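Side-chain contacts in acetyl xylan esterase (Metagenome, PDB 6XYC), which acts as a bifunctional esterase of the alpha/beta-hydrolase fold, releasing acetyl and feruloyl groups from natural xylans: residues 49-54 and 190-195; 85-90 and 207-212; 115-120 and 125-130. All blocks are in the same frame, centred on the assembly; numbering follows the deposited sequence.

Contact 1 (49-54 and 190-195). With AES (4-(2-aminoethyl)benzenesulfonyl fluoride), chain B.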
ATOM      1  N   ALA A  49      -1.966  10.863   4.339  1.00 21.48           N
ATOM      2  CA  ALA A  49      -1.801  10.825   5.793  1.00 22.86           C
ATOM      3  C   ALA A  49      -2.967  10.081   6.446  1.00 23.15           C
ATOM      4  O   ALA A  49      -3.387  10.403   7.559  1.00 21.52           O
ATOM      5  CB  ALA A  49      -1.656  12.233   6.373  1.00 24.02           C
ATOM      6  N   TRP A  50      -3.509   9.091   5.727  1.00 20.76           N
ATOM      7  CA  TRP A  50      -4.638   8.251   6.134  1.00 23.27           C
ATOM      8  C   TRP A  50      -5.964   9.008   6.208  1.00 22.24           C
ATOM      9  O   TRP A  50      -6.975   8.425   6.626  1.00 22.58           O
ATOM     10  CB  TRP A  50      -4.378   7.559   7.481  1.00 21.54           C
ATOM     11  CG  TRP A  50      -3.167   6.664   7.463  1.00 22.58           C
ATOM     12  CD1 TRP A  50      -3.037   5.475   6.808  1.00 24.75           C
ATOM     13  CD2 TRP A  50      -1.921   6.894   8.129  1.00 21.37           C
ATOM     14  NE1 TRP A  50      -1.784   4.953   7.015  1.00 23.34           N
ATOM     15  CE2 TRP A  50      -1.078   5.803   7.827  1.00 24.05           C
ATOM     16  CE3 TRP A  50      -1.431   7.916   8.947  1.00 22.63           C
ATOM     17  CZ2 TRP A  50       0.221   5.706   8.316  1.00 23.82           C
ATOM     18  CZ3 TRP A  50      -0.142   7.816   9.432  1.00 23.39           C
ATOM     19  CH2 TRP A  50       0.671   6.724   9.112  1.00 24.45           C
ATOM     20  N   PHE A  51      -6.003  10.278   5.781  1.00 20.10           N
ATOM     21  CA  PHE A  51      -7.199  11.090   5.986  1.00 21.30           C
ATOM     22  C   PHE A  51      -8.235  10.919   4.878  1.00 22.93           C
ATOM     23  O   PHE A  51      -9.426  11.146   5.118  1.00 25.31           O
ATOM     24  CB  PHE A  51      -6.851  12.582   6.081  1.00 23.85           C
ATOM     25  CG  PHE A  51      -6.226  12.998   7.388  1.00 26.78           C
ATOM     26  CD1 PHE A  51      -6.709  12.527   8.598  1.00 30.08           C
ATOM     27  CD2 PHE A  51      -5.151  13.878   7.390  1.00 27.24           C
ATOM     28  CE1 PHE A  51      -6.128  12.913   9.795  1.00 29.43           C
ATOM     29  CE2 PHE A  51      -4.562  14.270   8.578  1.00 28.17           C
ATOM     30  CZ  PHE A  51      -5.057  13.794   9.784  1.00 27.85           C
ATOM     31  N   ALA A  52      -7.825  10.554   3.665  1.00 20.75           N
ATOM     32  CA  ALA A  52      -8.741  10.558   2.527  1.00 22.57           C
ATOM     33  C   ALA A  52      -9.414   9.199   2.366  1.00 25.00           C
ATOM     34  O   ALA A  52      -8.791   8.154   2.572  1.00 24.30           O
ATOM     35  CB  ALA A  52      -8.004  10.927   1.239  1.00 23.02           C
ATOM     36  N   ASN A  53     -10.696   9.224   1.994  1.00 24.33           N
ATOM     37  CA  ASN A  53     -11.455   8.003   1.744  1.00 25.65           C
ATOM     38  C   ASN A  53     -11.993   7.931   0.319  1.00 26.20           C
ATOM     39  O   ASN A  53     -12.833   7.071   0.028  1.00 23.81           O
ATOM     40  CB  ASN A  53     -12.612   7.878   2.748  1.00 23.63           C
ATOM     41  CG  ASN A  53     -13.654   8.983   2.598  1.00 26.14           C
ATOM     42  OD1 ASN A  53     -13.606   9.785   1.666  1.00 24.35           O
ATOM     43  ND2 ASN A  53     -14.602   9.022   3.526  1.00 29.39           N
ATOM     44  N   ASN A  54     -11.514   8.799  -0.584  1.00 23.85           N
ATOM     45  CA  ASN A  54     -12.136   8.928  -1.899  1.00 28.04           C
ATOM     46  C   ASN A  54     -11.144   9.283  -3.004  1.00 26.90           C
ATOM     47  O   ASN A  54     -11.569   9.770  -4.059  1.00 28.88           O
ATOM     48  CB  ASN A  54     -13.231  10.004  -1.851  1.00 33.33           C
ATOM     49  CG  ASN A  54     -12.699  11.342  -1.408  1.00 43.71           C
ATOM     50  OD1 ASN A  54     -11.537  11.460  -1.027  1.00 29.32           O
ATOM     51  ND2 ASN A  54     -13.543  12.355  -1.446  1.00 59.81           N
ATOM     52  N   GLU A 190      -0.676  10.196  12.572  1.00 24.49           N
ATOM     53  CA  GLU A 190      -0.672   8.880  13.201  1.00 24.66           C
ATOM     54  C   GLU A 190      -1.428   8.892  14.521  1.00 24.36           C
ATOM     55  O   GLU A 190      -1.992   7.865  14.916  1.00 24.25           O
ATOM     56  CB  GLU A 190       0.757   8.380  13.420  1.00 25.92           C
ATOM     57  CG  GLU A 190       1.636   9.319  14.207  1.00 25.07           C
ATOM     58  CD  GLU A 190       2.556  10.114  13.311  1.00 27.94           C
ATOM     59  OE1 GLU A 190       3.790  10.044  13.488  1.00 27.49           O
ATOM     60  OE2 GLU A 190       2.044  10.816  12.415  1.00 23.60           O
ATOM     61  N   ALA A 191      -1.449  10.036  15.215  1.00 24.21           N
ATOM     62  CA  ALA A 191      -2.255  10.153  16.428  1.00 25.97           C
ATOM     63  C   ALA A 191      -3.732   9.959  16.110  1.00 26.99           C
ATOM     64  O   ALA A 191      -4.447   9.258  16.835  1.00 26.82           O
ATOM     65  CB  ALA A 191      -2.024  11.513  17.093  1.00 24.74           C
ATOM     66  N   VAL A 192      -4.201  10.560  15.015  1.00 24.67           N
ATOM     67  CA  VAL A 192      -5.588  10.374  14.595  1.00 25.28           C
ATOM     68  C   VAL A 192      -5.847   8.914  14.254  1.00 26.98           C
ATOM     69  O   VAL A 192      -6.897   8.354  14.595  1.00 26.49           O
ATOM     70  CB  VAL A 192      -5.899  11.298  13.401  1.00 25.61           C
ATOM     71  CG1 VAL A 192      -7.320  11.081  12.913  1.00 28.49           C
ATOM     72  CG2 VAL A 192      -5.665  12.755  13.777  1.00 24.99           C
ATOM     73  N   LEU A 193      -4.887   8.275  13.581  1.00 24.04           N
ATOM     74  CA  LEU A 193      -5.049   6.885  13.183  1.00 22.46           C
ATOM     75  C   LEU A 193      -5.275   5.975  14.382  1.00 25.79           C
ATOM     76  O   LEU A 193      -6.004   4.982  14.274  1.00 25.34           O
ATOM     77  CB  LEU A 193      -3.813   6.423  12.403  1.00 23.61           C
ATOM     78  CG  LEU A 193      -3.753   5.021  11.817  1.00 23.54           C
ATOM     79  CD1 LEU A 193      -4.841   4.843  10.766  1.00 24.86           C
ATOM     80  CD2 LEU A 193      -2.378   4.758  11.213  1.00 25.25           C
ATOM     81  N   ILE A 194      -4.673   6.284  15.526  1.00 26.40           N
ATOM     82  CA  ILE A 194      -4.769   5.421  16.697  1.00 27.26           C
ATOM     83  C   ILE A 194      -5.820   5.927  17.685  1.00 32.03           C
ATOM     84  O   ILE A 194      -5.808   5.527  18.853  1.00 30.20           O
ATOM     85  CB  ILE A 194      -3.408   5.233  17.387  1.00 25.65           C
ATOM     86  CG1 ILE A 194      -2.836   6.554  17.902  1.00 27.43           C
ATOM     87  CG2 ILE A 194      -2.417   4.577  16.434  1.00 28.39           C
ATOM     88  CD1 ILE A 194      -1.593   6.386  18.753  1.00 26.72           C
ATOM     89  N   GLY A 195      -6.739   6.779  17.241  1.00 28.77           N
ATOM     90  CA  GLY A 195      -7.800   7.266  18.094  1.00 30.89           C
ATOM     91  C   GLY A 195      -7.518   8.577  18.791  1.00 32.82           C
ATOM     92  O   GLY A 195      -8.054   8.805  19.876  1.00 34.63           O
TER
HETATM   93  C3  AES B 701       2.325  12.827   6.694  1.00 36.99           C
HETATM   94  C2  AES B 701       2.205  12.429   5.397  1.00 40.03           C
HETATM   95  C1  AES B 701       1.963  11.119   5.119  1.00 28.39           C
HETATM   96  S   AES B 701       1.778  10.696   3.447  1.00 28.32           S
HETATM   97  O1S AES B 701       0.434  10.105   3.218  1.00 25.03           O
HETATM   98  O2S AES B 701       1.666  11.919   2.658  1.00 28.77           O
HETATM   99  C6  AES B 701       1.840  10.187   6.099  1.00 36.78           C
HETATM  100  C5  AES B 701       1.963  10.587   7.414  1.00 40.82           C
HETATM  101  C4  AES B 701       2.200  11.909   7.707  1.00 49.44           C
HETATM  102  C7  AES B 701       2.357  12.379   9.193  1.00 42.50           C
HETATM  103  C8  AES B 701       3.477  11.570   9.894  1.00 35.40           C
HETATM  104  N8  AES B 701       3.807  12.265  11.093  1.00 34.80           N
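The ligand pocket of this alpha/beta-hydrolase is bordered here by the loop after strand 39-45 and by helix 189-193, which meet where Trp-50 packs on Leu-193. The indole lies across the leucine at about a right angle. Leu-193 CD2 sits over the centre of one ring face, 3.7 Å from the centroid of the Trp-50 six-membered ring and 11° off its normal. The leucine has CG anti to its own N (chi1 -177°), and this carries the methyl across to the indole. Further along the indole, Trp-50 CZ3 comes within 4.0 Å of Glu-190 CA, at an oblique approach. With only an alanine here in place of Trp-50, Leu-193 CD2 would probably lose its aromatic face and a gap would open between the loop and the helix. Next to this, the edge of the Phe-51 ring meets a valine methyl nearly in plane, with CE1 of Phe-51 3.8 Å from CG1 of Val-192. No hydrogen bond joins the two segments directly. Both instead hold the bound 4-(2-aminoethyl)benzenesulfonyl fluoride, at its two ends. At the sulfonyl end, Ala-49 N donates to O1S of the inhibitor at 2.8 Å with an N-H...O angle of 161°. Ser-122 N also binds the inhibitor, which is consistent with an oxyanion hole formed by these two backbone amides. At the far end is the amine. The Glu-190 chain bends at chi2, and Asn-184 ND2 holds its OE1. The other carboxylate oxygen, OE2 of Glu-190, accepts a hydrogen bond from N8 of the inhibitor at 2.6 Å.

Contact 2 (85-90 and 207-212); sequences AIWPAQ and KLISPI
Trp-87 meets Ile-209 and Leu-208 through one ring face and one N-H. The tight part is the pyrrole side of the indole. Ile-209 CG2 stands over that face, 3.4 Å from the centroid of the Trp-87 five-membered ring and 13° off the normal. This is a close CH-pi contact, and Trp-87 CD1 is the ring atom nearest the methyl. At a chi1 of -167° the Trp-87 ring swings opposite the backbone N, over toward residues 207-212. There Trp-87 NE1 donates to Leu-208 O at 2.8 Å. The bond is short but bent, with an N-H...O angle of 131°. The donor lies above the carbonyl plane, not on a lone pair. Pro-88 of the same segment covers the opposite face of the indole, its CB 4.1 Å above the Trp-87 ring plane and toward the rim; a cis peptide bond precedes this proline. The contact is looser elsewhere. The Leu-208 side chain turns away from the indole and packs on strand 138-141. Toward solvent, Ile-86 and Lys-207 are exposed and do not join in. Phe-129 of helix 122-131 also meets the Trp-87 ring edge-to-face. The contact ties the loop leading into helix 89-103 to the helical excursion between strands 164-168 and 222-227, a place where alpha/beta-hydrolases commonly carry their lid or cap insertions.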
ATOM      1  N   ALA A  85     -12.860   5.969  11.090  1.00 27.12           N
ATOM      2  CA  ALA A  85     -12.616   4.656  11.670  1.00 27.40           C
ATOM      3  C   ALA A  85     -11.142   4.576  12.024  1.00 28.92           C
ATOM      4  O   ALA A  85     -10.292   4.897  11.187  1.00 28.19           O
ATOM      5  CB  ALA A  85     -12.985   3.534  10.699  1.00 28.99           C
ATOM      6  N   ILE A  86     -10.827   4.142  13.244  1.00 26.46           N
ATOM      7  CA  ILE A  86      -9.427   4.117  13.654  1.00 28.74           C
ATOM      8  C   ILE A  86      -8.814   2.776  13.270  1.00 26.51           C
ATOM      9  O   ILE A  86      -9.525   1.841  12.882  1.00 23.48           O
ATOM     10  CB  ILE A  86      -9.256   4.408  15.159  1.00 30.39           C
ATOM     11  CG1 ILE A  86      -9.883   3.326  16.030  1.00 31.07           C
ATOM     12  CG2 ILE A  86      -9.844   5.774  15.500  1.00 33.44           C
ATOM     13  CD1 ILE A  86      -9.392   3.344  17.456  1.00 37.73           C
ATOM     14  N   TRP A  87      -7.492   2.694  13.341  1.00 24.82           N
ATOM     15  CA  TRP A  87      -6.777   1.452  13.093  1.00 26.54           C
ATOM     16  C   TRP A  87      -7.427   0.313  13.877  1.00 24.82           C
ATOM     17  O   TRP A  87      -7.774   0.495  15.049  1.00 27.25           O
ATOM     18  CB  TRP A  87      -5.314   1.636  13.511  1.00 25.69           C
ATOM     19  CG  TRP A  87      -4.339   0.599  13.066  1.00 24.21           C
ATOM     20  CD1 TRP A  87      -3.694  -0.296  13.860  1.00 23.68           C
ATOM     21  CD2 TRP A  87      -3.844   0.396  11.740  1.00 24.17           C
ATOM     22  NE1 TRP A  87      -2.843  -1.065  13.108  1.00 26.25           N
ATOM     23  CE2 TRP A  87      -2.914  -0.660  11.800  1.00 24.88           C
ATOM     24  CE3 TRP A  87      -4.105   0.998  10.505  1.00 24.18           C
ATOM     25  CZ2 TRP A  87      -2.243  -1.132  10.671  1.00 23.11           C
ATOM     26  CZ3 TRP A  87      -3.442   0.523   9.386  1.00 22.74           C
ATOM     27  CH2 TRP A  87      -2.526  -0.534   9.474  1.00 25.78           C
ATOM     28  N   PRO A  88      -7.571  -0.882  13.285  1.00 24.31           N
ATOM     29  CA  PRO A  88      -7.036  -1.325  11.985  1.00 24.92           C
ATOM     30  C   PRO A  88      -7.998  -1.269  10.791  1.00 24.39           C
ATOM     31  O   PRO A  88      -7.846  -2.059   9.861  1.00 23.83           O
ATOM     32  CB  PRO A  88      -6.673  -2.779  12.260  1.00 24.01           C
ATOM     33  CG  PRO A  88      -7.796  -3.230  13.234  1.00 27.24           C
ATOM     34  CD  PRO A  88      -8.193  -1.994  14.033  1.00 27.41           C
ATOM     35  N   ALA A  89      -8.964  -0.350  10.824  1.00 23.99           N
ATOM     36  CA  ALA A  89      -9.916  -0.256   9.724  1.00 25.66           C
ATOM     37  C   ALA A  89      -9.201  -0.207   8.379  1.00 25.81           C
ATOM     38  O   ALA A  89      -9.594  -0.892   7.428  1.00 22.56           O
ATOM     39  CB  ALA A  89     -10.803   0.977   9.901  1.00 26.17           C
ATOM     40  N   GLN A  90      -8.130   0.580   8.290  1.00 24.10           N
ATOM     41  CA  GLN A  90      -7.516   0.854   6.998  1.00 24.76           C
ATOM     42  C   GLN A  90      -6.866  -0.387   6.394  1.00 24.72           C
ATOM     43  O   GLN A  90      -6.960  -0.609   5.180  1.00 22.54           O
ATOM     44  CB  GLN A  90      -6.497   1.982   7.151  1.00 23.88           C
ATOM     45  CG  GLN A  90      -7.115   3.357   7.381  1.00 23.28           C
ATOM     46  CD  GLN A  90      -7.663   3.535   8.783  1.00 26.38           C
ATOM     47  OE1 GLN A  90      -7.198   2.901   9.728  1.00 23.52           O
ATOM     48  NE2 GLN A  90      -8.665   4.396   8.923  1.00 22.43           N
ATOM     49  N   LYS A 207       3.578   0.389  17.862  1.00 23.13           N
ATOM     50  CA  LYS A 207       4.143  -0.837  17.310  1.00 23.55           C
ATOM     51  C   LYS A 207       3.200  -1.457  16.286  1.00 23.04           C
ATOM     52  O   LYS A 207       3.642  -1.941  15.238  1.00 22.14           O
ATOM     53  CB  LYS A 207       4.448  -1.848  18.416  1.00 25.55           C
ATOM     54  CG  LYS A 207       5.168  -3.093  17.900  1.00 27.41           C
ATOM     55  CD  LYS A 207       5.377  -4.153  18.969  1.00 29.03           C
ATOM     56  CE  LYS A 207       6.300  -5.254  18.444  1.00 32.17           C
ATOM     57  NZ  LYS A 207       6.325  -6.461  19.307  1.00 35.47           N
ATOM     58  N   LEU A 208       1.896  -1.442  16.571  1.00 22.91           N
ATOM     59  CA  LEU A 208       0.924  -2.150  15.747  1.00 24.08           C
ATOM     60  C   LEU A 208       0.497  -1.376  14.505  1.00 23.69           C
ATOM     61  O   LEU A 208      -0.196  -1.946  13.658  1.00 22.74           O
ATOM     62  CB  LEU A 208      -0.313  -2.500  16.572  1.00 24.66           C
ATOM     63  CG  LEU A 208      -0.087  -3.500  17.709  1.00 25.34           C
ATOM     64  CD1 LEU A 208      -1.358  -3.766  18.469  1.00 29.56           C
ATOM     65  CD2 LEU A 208       0.504  -4.805  17.146  1.00 28.97           C
ATOM     66  N   ILE A 209       0.868  -0.100  14.376  1.00 23.62           N
ATOM     67  CA  ILE A 209       0.678   0.617  13.119  1.00 23.72           C
ATOM     68  C   ILE A 209       1.959   0.688  12.299  1.00 23.55           C
ATOM     69  O   ILE A 209       1.959   1.285  11.216  1.00 23.82           O
ATOM     70  CB  ILE A 209       0.131   2.043  13.342  1.00 21.15           C
ATOM     71  CG1 ILE A 209       1.116   2.899  14.141  1.00 27.09           C
ATOM     72  CG2 ILE A 209      -1.233   1.986  14.024  1.00 24.32           C
ATOM     73  CD1 ILE A 209       0.777   4.366  14.155  1.00 24.39           C
ATOM     74  N   SER A 210       3.054   0.109  12.788  1.00 21.60           N
ATOM     75  CA  SER A 210       4.352   0.257  12.139  1.00 22.80           C
ATOM     76  C   SER A 210       4.784  -1.076  11.545  1.00 23.17           C
ATOM     77  O   SER A 210       5.261  -1.960  12.277  1.00 24.94           O
ATOM     78  CB  SER A 210       5.395   0.774  13.134  1.00 22.19           C
ATOM     79  OG  SER A 210       5.006   2.028  13.665  1.00 24.66           O
ATOM     80  N   PRO A 211       4.655  -1.268  10.227  1.00 22.38           N
ATOM     81  CA  PRO A 211       4.958  -2.590   9.642  1.00 24.59           C
ATOM     82  C   PRO A 211       6.422  -2.987   9.758  1.00 24.92           C
ATOM     83  O   PRO A 211       6.741  -4.173   9.594  1.00 24.33           O
ATOM     84  CB  PRO A 211       4.532  -2.437   8.173  1.00 23.29           C
ATOM     85  CG  PRO A 211       4.627  -0.961   7.898  1.00 24.15           C
ATOM     86  CD  PRO A 211       4.318  -0.262   9.204  1.00 23.77           C
ATOM     87  N   ILE A 212       7.320  -2.041  10.041  1.00 23.48           N
ATOM     88  CA  ILE A 212       8.728  -2.362  10.223  1.00 21.90           C
ATOM     89  C   ILE A 212       8.906  -3.409  11.312  1.00 26.50           C
ATOM     90  O   ILE A 212       9.892  -4.158  11.313  1.00 24.59           O
ATOM     91  CB  ILE A 212       9.516  -1.065  10.546  1.00 22.44           C
ATOM     92  CG1 ILE A 212      11.017  -1.288  10.378  1.00 24.44           C
ATOM     93  CG2 ILE A 212       9.184  -0.573  11.952  1.00 24.00           C
ATOM     94  CD1 ILE A 212      11.817   0.006  10.401  1.00 21.50           C
TER

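Contact 3 (115-120 and 125-130)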
ATOM      1  N   ILE A 115      -0.449 -10.808  -7.799  1.00 32.79           N
ATOM      2  CA  ILE A 115      -1.100  -9.579  -7.353  1.00 29.39           C
ATOM      3  C   ILE A 115      -0.055  -8.812  -6.557  1.00 27.20           C
ATOM      4  O   ILE A 115       0.219  -9.146  -5.398  1.00 28.65           O
ATOM      5  CB  ILE A 115      -2.349  -9.839  -6.507  1.00 31.74           C
ATOM      6  CG1 ILE A 115      -3.353 -10.683  -7.293  1.00 33.33           C
ATOM      7  CG2 ILE A 115      -2.988  -8.525  -6.081  1.00 32.38           C
ATOM      8  CD1 ILE A 115      -4.637 -10.996  -6.533  1.00 32.32           C
ATOM      9  N   GLY A 116       0.536  -7.791  -7.172  1.00 26.52           N
ATOM     10  CA  GLY A 116       1.403  -6.881  -6.458  1.00 25.23           C
ATOM     11  C   GLY A 116       0.624  -5.737  -5.845  1.00 25.32           C
ATOM     12  O   GLY A 116      -0.562  -5.542  -6.115  1.00 26.38           O
ATOM     13  N   ILE A 117       1.310  -4.967  -5.006  1.00 22.76           N
ATOM     14  CA  ILE A 117       0.673  -3.852  -4.314  1.00 23.65           C
ATOM     15  C   ILE A 117       1.691  -2.730  -4.156  1.00 24.10           C
ATOM     16  O   ILE A 117       2.877  -2.973  -3.914  1.00 21.36           O
ATOM     17  CB  ILE A 117       0.083  -4.301  -2.959  1.00 22.36           C
ATOM     18  CG1 ILE A 117      -0.880  -3.248  -2.421  1.00 23.22           C
ATOM     19  CG2 ILE A 117       1.185  -4.589  -1.954  1.00 23.58           C
ATOM     20  CD1 ILE A 117      -1.792  -3.741  -1.314  1.00 21.44           C
ATOM     21  N   THR A 118       1.220  -1.494  -4.316  1.00 22.08           N
ATOM     22  CA  THR A 118       2.082  -0.326  -4.224  1.00 20.98           C
ATOM     23  C   THR A 118       1.239   0.869  -3.795  1.00 22.67           C
ATOM     24  O   THR A 118       0.023   0.904  -4.006  1.00 21.75           O
ATOM     25  CB  THR A 118       2.781  -0.031  -5.565  1.00 21.09           C
ATOM     26  OG1 THR A 118       3.666   1.083  -5.426  1.00 24.57           O
ATOM     27  CG2 THR A 118       1.757   0.259  -6.658  1.00 22.63           C
ATOM     28  N   GLY A 119       1.895   1.834  -3.171  1.00 23.75           N
ATOM     29  CA  GLY A 119       1.232   3.049  -2.735  1.00 22.47           C
ATOM     30  C   GLY A 119       2.283   4.067  -2.366  1.00 23.12           C
ATOM     31  O   GLY A 119       3.464   3.732  -2.205  1.00 22.65           O
ATOM     32  N   PHE A 120       1.861   5.327  -2.237  1.00 22.92           N
ATOM     33  CA  PHE A 120       2.783   6.385  -1.832  1.00 24.69           C
ATOM     34  C   PHE A 120       2.356   7.006  -0.500  1.00 24.65           C
ATOM     35  O   PHE A 120       1.161   7.141  -0.230  1.00 20.46           O
ATOM     36  CB  PHE A 120       2.945   7.468  -2.947  1.00 25.83           C
ATOM     37  CG  PHE A 120       1.657   7.972  -3.550  1.00 25.93           C
ATOM     38  CD1 PHE A 120       1.026   7.286  -4.573  1.00 28.92           C
ATOM     39  CD2 PHE A 120       1.115   9.170  -3.122  1.00 30.04           C
ATOM     40  CE1 PHE A 120      -0.144   7.763  -5.122  1.00 31.37           C
ATOM     41  CE2 PHE A 120      -0.042   9.650  -3.677  1.00 31.98           C
ATOM     42  CZ  PHE A 120      -0.671   8.949  -4.675  1.00 31.43           C
ATOM     43  N   HIS A 125       2.642   2.887   3.259  1.00 22.05           N
ATOM     44  CA  HIS A 125       2.517   2.258   4.571  1.00 20.93           C
ATOM     45  C   HIS A 125       1.557   1.074   4.524  1.00 22.67           C
ATOM     46  O   HIS A 125       1.870  -0.014   5.021  1.00 19.97           O
ATOM     47  CB  HIS A 125       2.048   3.307   5.579  1.00 21.69           C
ATOM     48  CG  HIS A 125       1.447   2.740   6.825  1.00 24.09           C
ATOM     49  ND1 HIS A 125       0.102   2.462   6.945  1.00 21.28           N
ATOM     50  CD2 HIS A 125       2.005   2.434   8.020  1.00 22.30           C
ATOM     51  CE1 HIS A 125      -0.140   1.993   8.157  1.00 24.58           C
ATOM     52  NE2 HIS A 125       0.999   1.962   8.827  1.00 24.59           N
ATOM     53  N   LEU A 126       0.381   1.267   3.918  1.00 22.53           N
ATOM     54  CA  LEU A 126      -0.593   0.184   3.843  1.00 21.31           C
ATOM     55  C   LEU A 126      -0.094  -0.949   2.955  1.00 21.14           C
ATOM     56  O   LEU A 126      -0.313  -2.126   3.259  1.00 23.67           O
ATOM     57  CB  LEU A 126      -1.930   0.734   3.340  1.00 21.16           C
ATOM     58  CG  LEU A 126      -2.597   1.709   4.314  1.00 22.24           C
ATOM     59  CD1 LEU A 126      -3.767   2.436   3.709  1.00 22.20           C
ATOM     60  CD2 LEU A 126      -3.020   0.961   5.593  1.00 22.48           C
ATOM     61  N   SER A 127       0.589  -0.615   1.860  1.00 20.70           N
ATOM     62  CA  SER A 127       1.161  -1.639   0.993  1.00 22.22           C
ATOM     63  C   SER A 127       2.205  -2.461   1.740  1.00 23.26           C
ATOM     64  O   SER A 127       2.192  -3.696   1.698  1.00 25.03           O
ATOM     65  CB  SER A 127       1.776  -0.983  -0.248  1.00 23.78           C
ATOM     66  OG  SER A 127       0.773  -0.395  -1.052  1.00 26.50           O
ATOM     67  N   ALA A 128       3.126  -1.788   2.434  1.00 21.80           N
ATOM     68  CA  ALA A 128       4.117  -2.503   3.230  1.00 22.32           C
ATOM     69  C   ALA A 128       3.449  -3.323   4.323  1.00 23.94           C
ATOM     70  O   ALA A 128       3.897  -4.436   4.635  1.00 27.07           O
ATOM     71  CB  ALA A 128       5.118  -1.519   3.836  1.00 21.28           C
ATOM     72  N   PHE A 129       2.375  -2.798   4.921  1.00 21.96           N
ATOM     73  CA  PHE A 129       1.727  -3.545   5.993  1.00 22.46           C
ATOM     74  C   PHE A 129       1.072  -4.815   5.466  1.00 24.93           C
ATOM     75  O   PHE A 129       1.097  -5.852   6.138  1.00 23.39           O
ATOM     76  CB  PHE A 129       0.698  -2.679   6.714  1.00 23.64           C
ATOM     77  CG  PHE A 129       0.625  -2.953   8.190  1.00 23.94           C
ATOM     78  CD1 PHE A 129       0.127  -4.161   8.655  1.00 26.02           C
ATOM     79  CD2 PHE A 129       1.080  -2.021   9.104  1.00 21.77           C
ATOM     80  CE1 PHE A 129       0.066  -4.424  10.008  1.00 28.11           C
ATOM     81  CE2 PHE A 129       1.021  -2.276  10.463  1.00 25.06           C
ATOM     82  CZ  PHE A 129       0.514  -3.483  10.914  1.00 24.56           C
ATOM     83  N   ALA A 130       0.473  -4.758   4.272  1.00 23.50           N
ATOM     84  CA  ALA A 130      -0.036  -5.977   3.652  1.00 23.03           C
ATOM     85  C   ALA A 130       1.094  -6.966   3.395  1.00 26.15           C
ATOM     86  O   ALA A 130       0.945  -8.172   3.630  1.00 27.69           O
ATOM     87  CB  ALA A 130      -0.762  -5.642   2.345  1.00 25.21           C
TER
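Ser-127 faces the strand residues Ile-117, Thr-118 and Gly-119. Ser-127 CB lies 4.0 Å from Ile-117 CG2 and equally far from Thr-118 C. One bond further out, Ser-127 OG rests on the strand backbone, 3.1 Å from Thr-118 C. Ser-127 OG is also 3.3 Å from Gly-119 N, but the angle is too poor for a hydrogen bond. The hydroxyl is bonded instead within its own helix, to Gly-123 O. The torsion fits this: OG is anti to the carbonyl carbon (chi1 -66°), beside the backbone N. Ile-117 CG1 also touches Ser-127 OG, at 3.6 Å. Beyond it, Ile-117 CD1 reaches Ala-130 CB at a looser 4.3 Å. Gly-119 lets the helix sit close, since a CB there would point at the helix and come within 3.3 Å of Ser-127 OG. The axes of 115-120 and 125-130 approach to 6.8 Å and run roughly antiparallel, at 150°. A strand turning sharply back into a helix, with Gly-119 and Gly-123 around Ser-121, is consistent with the nucleophile elbow of alpha/beta-hydrolases.

All three contacts are buried, but contact 3 lies near the centre of the chain, while the centres of contacts 1 and 2 lie about 14 and 12 Å from the chain's centre. Contact 3 packs a central strand on its helix through an isoleucine, a serine and an alanine, with a glycine on the strand and no cross hydrogen bond. Contacts 1 and 2 each rest on a tryptophan face under an aliphatic methyl; contact 2 adds an indole N-H bond, and contact 1 adds the inhibitor. They join the same helical excursion to different loops, and Leu-193 O bonds to Trp-87 N between them. His-125 of contact 3 connects to both: its ring meets Trp-50, and NE2 bonds to Ile-209 O.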